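PDB 6UI5: 2-polyprenyl-6-methoxyphenol hydroxylase-like FAD-dependent oxidoreductase from Streptomyces sp. NRRL 11266, which binds flavin-adenine dinucleotide in a Rossmann-type domain and probably works as a flavin-dependent oxidoreductase. Local coordinates for residues 15-18 with 19-23; 44-48 with 49-53; 93-96 with 97-101. All blocks are in the same frame, centred on the assembly; numbering follows the deposited sequence.

Contact 1: 15-18 with 19-23; sequences LMLA and CELAM
The carboxylate of Glu20 is the flat group of this helical turn, and Met16 meets it at one oxygen: SD of Met16, the nearest side-chain atom from residues 15-18, comes to the OE1 end of the carboxylate, 3.7 Å from OE1 of Glu20. Both oxygens are engaged by charge, OE1 in a salt bridge to Arg57 and OE2 in one to Arg24, so each oxygen has an arginine partner. Helix 12-22, on which all of this lies, is the helix of a beta-alpha-beta unit between strands 5-8 and 28-31, consistent with the glycine-rich Rossmann-type opening of an FAD-binding domain.

With CG beside its backbone N (chi1 -66°), Glu20 keeps CG 3.4 Å from the carbonyl O of Met16; the bend at chi2 (-57°) then turns the carboxylate to meet the thioether. Met16 in turn starts with CG anti to its own N (chi1 173°) and then bends twice, which brings SD to OE1, the two chains crossing at a slant. On another side of the helix Leu17 and Leu21 slant across one another, CD1 of Leu17 resting 3.9 Å from CG of Leu21. Both pack on strand 5-8, while helix 295-316 packs against them as well; Leu15 and Cys19 meet helix 97-110.

Beneath the side chains runs the i to i+4 ladder. Glu20 N donates to Met16 O at 2.9 Å, and Cys19 N to Leu15 O at 3.0 Å. The carbonyl of Ala18 is shared: Ala22 N gives the main bond and Leu21 N a weak second one. CB of Ala22 lies 3.2 Å from O of Ala18.

Contact 2: 44-48 with 49-53; sequences MAINA and GTLEM
Asn47 and Thr50 set their side chains at about a right angle, and the crossing point is the amide oxygen of the asparagine. OD1 of Asn47 takes two bonds from the same residue. The backbone N of Thr50 approaches nearly head-on to the side-chain carbonyl, 2.9 Å from OD1 of Asn47, with an N-H...O angle of 161°. The hydroxyl OG1 of Thr50 donates to OD1 of Asn47 from above the amide plane, also at 2.9 Å. Asn47 can reach back in this way because its CG sits between the backbone N and the carbonyl carbon (chi1 65°), which swings the amide over the first turn. The opposite end of the group is held too: ND2 donates to OD1 of Asn381 and to the carbonyl O of Asn293, so the rotation of the amide is fixed at both its oxygen and its nitrogen.

This is an N-cap. Helix 48-55, which follows the loop after strand 28-31 in the FAD-binding domain, begins with Asn47 accepting from Thr50 N, a first-turn amide with no helical carbonyl before it to bond to. The first regular bonds follow at once, Leu51 N to Asn47 O at 2.9 Å and Glu52 N to Ala48 O at 3.0 Å.

Ile46 brings its CG2 methyl to the same turn. It touches CG2 of Thr50 at 3.6 Å, the two side chains crossing near a right angle, and CG of Leu51 at 3.6 Å, on a slant. With OG1 of Thr50 beside its own backbone N (chi1 -61°), the hydroxyl faces the cap and the methyl faces Ile46. The isoleucine side chain lies about 6 Å from the bound FAD. Farther along, both carboxylate oxygens of Glu52 are engaged by arginine, OE1 by Arg89 and OE2 by Arg406.

Contact 3: 93-96 with 97-101; sequences HMVL and QSRLE
Leu96 and Arg99 touch through their aliphatic parts, the two chains slanting past each other with CD1 of Leu96 3.5 Å from CD of Arg99. A bend at chi3 (89°) turns the guanidinium back toward the loop, where NH1 of Arg99 comes 4.1 Å from CG1 of Val95. Arg99 also touches a crystal neighbour, so its pose may owe something to the lattice.

Behind this pair stands the carbonyl of Leu96. Leu100 N donates to Leu96 O at 3.1 Å, and Arg99 N adds a weak bond; CB of Arg99 is packed 3.2 Å from the same oxygen.

One residue on, the extended chain of Gln97 carries its amide to Glu101. NE2 of Gln97 donates to OE1 of Glu101 at 3.0 Å, almost in its own amide plane but from above the carboxylate plane. The amide's OE1 accepts from Ala43 N, and Glu101 forms a salt bridge with Arg38; these bonds hold the amide of Gln97, a residue that touches FAD. Leu96 is the N-cap residue of helix 97-110, which contributes Gln97, from its first turn, to the FAD pocket.

How the contacts relate
The three contacts come in series along the chain, all inside the FAD-binding region, and each concerns a different helix. Contact 1 lies within helix 12-22 of the beta-alpha-beta unit, whereas contacts 2 and 3 mark the starts of helices 48-55 and 97-110. The centre of contact 1 is about 18 Å from each of the others; those two are about 10 Å apart and pack directly, through a probable hydrogen bond from Ile46 N to His93 O and apolar contacts such as Ile46 with Val95. Contact 3 also reaches contact 1, where Leu15 packs on Glu101. Three separate parts of the FAD-binding region thus come near the same cofactor, which Gln97 touches.

Contact 1: 15-18 with 19-23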
loop_
_atom_site.group_PDB
_atom_site.type_symbol
_atom_site.label_atom_id
_atom_site.label_comp_id
_atom_site.label_asym_id
_atom_site.label_seq_id
_atom_site.Cartn_x
_atom_site.Cartn_y
_atom_site.Cartn_z
ATOM N N LEU A 15 -5.223 16.592 -30.368
ATOM C CA LEU A 15 -5.762 17.940 -30.519
ATOM C C LEU A 15 -4.926 18.924 -29.715
ATOM O O LEU A 15 -4.367 19.896 -30.252
ATOM C CB LEU A 15 -7.230 17.966 -30.046
ATOM C CG LEU A 15 -8.315 17.571 -31.028
ATOM C CD1 LEU A 15 -9.714 17.282 -30.387
ATOM C CD2 LEU A 15 -8.385 18.713 -32.022
ATOM N N MET A 16 -4.804 18.641 -28.419
ATOM C CA MET A 16 -4.072 19.494 -27.497
ATOM C C MET A 16 -2.640 19.726 -27.973
ATOM O O MET A 16 -2.118 20.842 -27.876
ATOM C CB MET A 16 -4.130 18.880 -26.086
ATOM C CG MET A 16 -3.284 19.588 -25.095
ATOM S SD MET A 16 -3.760 21.337 -25.006
ATOM C CE MET A 16 -5.139 21.549 -23.917
ATOM N N LEU A 17 -2.022 18.712 -28.561
ATOM C CA LEU A 17 -0.648 18.874 -29.026
ATOM C C LEU A 17 -0.592 19.759 -30.257
ATOM O O LEU A 17 0.249 20.662 -30.344
ATOM C CB LEU A 17 -0.014 17.499 -29.299
ATOM C CG LEU A 17 1.306 17.424 -30.056
ATOM C CD1 LEU A 17 2.429 18.122 -29.227
ATOM C CD2 LEU A 17 1.665 15.947 -30.284
ATOM N N ALA A 18 -1.487 19.516 -31.217
ATOM C CA ALA A 18 -1.527 20.358 -32.405
ATOM C C ALA A 18 -1.685 21.812 -32.014
ATOM O O ALA A 18 -1.115 22.703 -32.657
ATOM C CB ALA A 18 -2.665 19.936 -33.350
ATOM N N CYS A 19 -2.445 22.077 -30.949
ATOM C CA CYS A 19 -2.493 23.440 -30.427
ATOM C C CYS A 19 -1.138 23.866 -29.862
ATOM O O CYS A 19 -0.659 24.976 -30.150
ATOM C CB CYS A 19 -3.576 23.565 -29.366
ATOM S SG CYS A 19 -5.240 23.467 -30.011
ATOM N N GLU A 20 -0.504 23.000 -29.046
ATOM C CA GLU A 20 0.822 23.340 -28.518
ATOM C C GLU A 20 1.825 23.578 -29.650
ATOM O O GLU A 20 2.762 24.374 -29.498
ATOM C CB GLU A 20 1.353 22.234 -27.610
ATOM C CG GLU A 20 0.611 21.939 -26.266
ATOM C CD GLU A 20 0.470 23.137 -25.296
ATOM O OE1 GLU A 20 -0.639 23.321 -24.736
ATOM O OE2 GLU A 20 1.458 23.874 -25.059
ATOM N N LEU A 21 1.646 22.908 -30.794
ATOM C CA LEU A 21 2.587 23.099 -31.894
ATOM C C LEU A 21 2.256 24.352 -32.704
ATOM O O LEU A 21 3.166 25.062 -33.158
ATOM C CB LEU A 21 2.603 21.865 -32.790
ATOM C CG LEU A 21 3.188 20.579 -32.207
ATOM C CD1 LEU A 21 3.064 19.377 -33.183
ATOM C CD2 LEU A 21 4.631 20.824 -31.848
ATOM N N ALA A 22 0.965 24.653 -32.862
ATOM C CA ALA A 22 0.527 25.726 -33.746
ATOM C C ALA A 22 0.582 27.079 -33.062
ATOM O O ALA A 22 0.824 28.096 -33.723
ATOM C CB ALA A 22 -0.896 25.468 -34.235
ATOM N N MET A 23 0.331 27.123 -31.751
ATOM C CA MET A 23 0.495 28.386 -31.042
ATOM C C MET A 23 1.932 28.892 -31.122
ATOM O O MET A 23 2.165 30.095 -30.943
ATOM C CB MET A 23 0.057 28.239 -29.591
ATOM C CG MET A 23 1.121 27.616 -28.663
ATOM S SD MET A 23 0.474 27.564 -26.975
ATOM C CE MET A 23 -1.235 27.090 -27.361
#

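Contact 2: 44-48 with 49-53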
loop_
_atom_site.group_PDB
_atom_site.type_symbol
_atom_site.label_atom_id
_atom_site.label_comp_id
_atom_site.label_asym_id
_atom_site.label_seq_id
_atom_site.Cartn_x
_atom_site.Cartn_y
_atom_site.Cartn_z
ATOM N N MET A 44 -16.995 12.408 -18.326
ATOM C CA MET A 44 -17.834 13.439 -17.739
ATOM C C MET A 44 -17.083 14.366 -16.795
ATOM O O MET A 44 -17.699 15.257 -16.202
ATOM C CB MET A 44 -19.003 12.799 -16.993
ATOM C CG MET A 44 -19.913 11.967 -17.878
ATOM S SD MET A 44 -21.498 11.673 -17.062
ATOM C CE MET A 44 -20.923 11.390 -15.374
ATOM N N ALA A 45 -15.774 14.204 -16.649
ATOM C CA ALA A 45 -15.056 14.852 -15.563
ATOM C C ALA A 45 -13.691 15.310 -16.042
ATOM O O ALA A 45 -13.106 14.767 -16.982
ATOM C CB ALA A 45 -14.881 13.920 -14.352
ATOM N N ILE A 46 -13.188 16.318 -15.350
ATOM C CA ILE A 46 -11.884 16.913 -15.595
ATOM C C ILE A 46 -11.311 17.184 -14.221
ATOM O O ILE A 46 -11.971 17.843 -13.404
ATOM C CB ILE A 46 -12.000 18.218 -16.397
ATOM C CG1 ILE A 46 -12.523 17.934 -17.799
ATOM C CG2 ILE A 46 -10.691 18.954 -16.419
ATOM C CD1 ILE A 46 -11.454 17.698 -18.807
ATOM N N ASN A 47 -10.125 16.646 -13.935
ATOM C CA ASN A 47 -9.569 16.807 -12.589
ATOM C C ASN A 47 -8.729 18.085 -12.476
ATOM O O ASN A 47 -8.540 18.830 -13.449
ATOM C CB ASN A 47 -8.753 15.581 -12.186
ATOM C CG ASN A 47 -7.519 15.378 -13.046
ATOM O OD1 ASN A 47 -6.996 16.314 -13.689
ATOM N ND2 ASN A 47 -7.033 14.140 -13.060
ATOM N N ALA A 48 -8.188 18.328 -11.270
ATOM C CA ALA A 48 -7.530 19.612 -10.999
ATOM C C ALA A 48 -6.262 19.803 -11.830
ATOM O O ALA A 48 -5.981 20.913 -12.294
ATOM C CB ALA A 48 -7.211 19.738 -9.520
ATOM N N GLY A 49 -5.491 18.737 -12.044
ATOM C CA GLY A 49 -4.282 18.876 -12.843
ATOM C C GLY A 49 -4.574 19.183 -14.301
ATOM O O GLY A 49 -3.838 19.942 -14.950
ATOM N N THR A 50 -5.652 18.582 -14.843
ATOM C CA THR A 50 -6.057 18.858 -16.212
ATOM C C THR A 50 -6.581 20.273 -16.335
ATOM O O THR A 50 -6.313 20.960 -17.329
ATOM C CB THR A 50 -7.124 17.858 -16.652
ATOM O OG1 THR A 50 -6.586 16.535 -16.590
ATOM C CG2 THR A 50 -7.590 18.171 -18.059
ATOM N N LEU A 51 -7.324 20.732 -15.330
ATOM C CA LEU A 51 -7.767 22.123 -15.331
ATOM C C LEU A 51 -6.588 23.101 -15.384
ATOM O O LEU A 51 -6.595 24.019 -16.212
ATOM C CB LEU A 51 -8.662 22.388 -14.126
ATOM C CG LEU A 51 -10.088 21.882 -14.380
ATOM C CD1 LEU A 51 -10.908 21.720 -13.078
ATOM C CD2 LEU A 51 -10.774 22.802 -15.365
ATOM N N GLU A 52 -5.545 22.911 -14.543
ATOM C CA GLU A 52 -4.410 23.856 -14.565
ATOM C C GLU A 52 -3.744 23.896 -15.940
ATOM O O GLU A 52 -3.447 24.974 -16.462
ATOM C CB GLU A 52 -3.342 23.546 -13.483
ATOM C CG GLU A 52 -3.813 23.015 -12.113
ATOM C CD GLU A 52 -2.646 22.680 -11.109
ATOM O OE1 GLU A 52 -2.795 23.051 -9.920
ATOM O OE2 GLU A 52 -1.598 22.072 -11.490
ATOM N N MET A 53 -3.510 22.724 -16.550
ATOM C CA MET A 53 -2.890 22.695 -17.874
ATOM C C MET A 53 -3.749 23.368 -18.932
ATOM O O MET A 53 -3.209 23.936 -19.888
ATOM C CB MET A 53 -2.618 21.260 -18.310
ATOM C CG MET A 53 -1.510 20.622 -17.540
ATOM S SD MET A 53 -1.139 19.030 -18.237
ATOM C CE MET A 53 -2.190 17.974 -17.215
#

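Contact 3: 93-96 with 97-101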
loop_
_atom_site.group_PDB
_atom_site.type_symbol
_atom_site.label_atom_id
_atom_site.label_comp_id
_atom_site.label_asym_id
_atom_site.label_seq_id
_atom_site.Cartn_x
_atom_site.Cartn_y
_atom_site.Cartn_z
ATOM N N HIS A 93 -14.148 19.315 -11.838
ATOM C CA HIS A 93 -15.330 19.886 -12.466
ATOM C C HIS A 93 -15.950 18.900 -13.463
ATOM O O HIS A 93 -15.245 18.144 -14.140
ATOM C CB HIS A 93 -14.992 21.198 -13.171
ATOM C CG HIS A 93 -14.829 22.366 -12.247
ATOM N ND1 HIS A 93 -13.832 22.432 -11.297
ATOM C CD2 HIS A 93 -15.513 23.533 -12.157
ATOM C CE1 HIS A 93 -13.920 23.581 -10.650
ATOM N NE2 HIS A 93 -14.934 24.266 -11.152
ATOM N N MET A 94 -17.278 18.918 -13.561
ATOM C CA MET A 94 -18.003 17.941 -14.380
ATOM C C MET A 94 -18.164 18.520 -15.780
ATOM O O MET A 94 -19.184 19.107 -16.140
ATOM C CB MET A 94 -19.335 17.598 -13.733
ATOM C CG MET A 94 -19.182 17.025 -12.319
ATOM S SD MET A 94 -18.817 15.264 -12.171
ATOM C CE MET A 94 -17.053 15.262 -11.955
ATOM N N VAL A 95 -17.106 18.375 -16.568
ATOM C CA VAL A 95 -17.052 18.867 -17.933
ATOM C C VAL A 95 -17.155 17.666 -18.852
ATOM O O VAL A 95 -16.560 16.617 -18.590
ATOM C CB VAL A 95 -15.769 19.663 -18.229
ATOM C CG1 VAL A 95 -15.869 20.280 -19.608
ATOM C CG2 VAL A 95 -15.541 20.747 -17.165
ATOM N N LEU A 96 -17.922 17.808 -19.914
ATOM C CA LEU A 96 -18.183 16.694 -20.796
ATOM C C LEU A 96 -17.099 16.650 -21.859
ATOM O O LEU A 96 -16.778 17.677 -22.469
ATOM C CB LEU A 96 -19.573 16.820 -21.412
ATOM C CG LEU A 96 -20.653 17.013 -20.328
ATOM C CD1 LEU A 96 -20.848 18.491 -19.862
ATOM C CD2 LEU A 96 -21.992 16.369 -20.701
ATOM N N GLN A 97 -16.504 15.471 -22.037
ATOM C CA GLN A 97 -15.445 15.272 -23.016
ATOM C C GLN A 97 -15.735 15.942 -24.356
ATOM O O GLN A 97 -14.858 16.609 -24.909
ATOM C CB GLN A 97 -15.188 13.781 -23.216
ATOM C CG GLN A 97 -13.923 13.487 -24.005
ATOM C CD GLN A 97 -13.615 12.012 -24.086
ATOM O OE1 GLN A 97 -14.100 11.218 -23.273
ATOM N NE2 GLN A 97 -12.826 11.626 -25.097
ATOM N N SER A 98 -16.951 15.804 -24.892
ATOM C CA SER A 98 -17.186 16.399 -26.196
ATOM C C SER A 98 -17.128 17.917 -26.125
ATOM O O SER A 98 -16.747 18.568 -27.111
ATOM C CB SER A 98 -18.528 15.936 -26.775
ATOM O OG SER A 98 -19.614 16.448 -26.024
ATOM N N ARG A 99 -17.525 18.504 -24.987
ATOM C CA ARG A 99 -17.404 19.956 -24.828
ATOM C C ARG A 99 -15.940 20.383 -24.808
ATOM O O ARG A 99 -15.574 21.408 -25.405
ATOM C CB ARG A 99 -18.122 20.427 -23.561
ATOM C CG ARG A 99 -19.649 20.475 -23.686
ATOM C CD ARG A 99 -20.350 20.884 -22.383
ATOM N NE ARG A 99 -20.528 22.332 -22.257
ATOM C CZ ARG A 99 -19.956 23.096 -21.323
ATOM N NH1 ARG A 99 -19.155 22.564 -20.402
ATOM N NH2 ARG A 99 -20.195 24.400 -21.302
ATOM N N LEU A 100 -15.083 19.591 -24.155
ATOM C CA LEU A 100 -13.650 19.863 -24.175
ATOM C C LEU A 100 -13.075 19.744 -25.577
ATOM O O LEU A 100 -12.299 20.605 -26.017
ATOM C CB LEU A 100 -12.931 18.907 -23.245
ATOM C CG LEU A 100 -11.432 18.864 -23.494
ATOM C CD1 LEU A 100 -10.811 20.122 -22.937
ATOM C CD2 LEU A 100 -10.863 17.638 -22.834
ATOM N N GLU A 101 -13.419 18.661 -26.285
ATOM C CA GLU A 101 -12.861 18.452 -27.612
ATOM C C GLU A 101 -13.307 19.552 -28.552
ATOM O O GLU A 101 -12.537 19.981 -29.420
ATOM C CB GLU A 101 -13.254 17.070 -28.158
ATOM C CG GLU A 101 -12.938 15.936 -27.188
ATOM C CD GLU A 101 -12.885 14.536 -27.837
ATOM O OE1 GLU A 101 -12.295 13.642 -27.193
ATOM O OE2 GLU A 101 -13.430 14.326 -28.960
#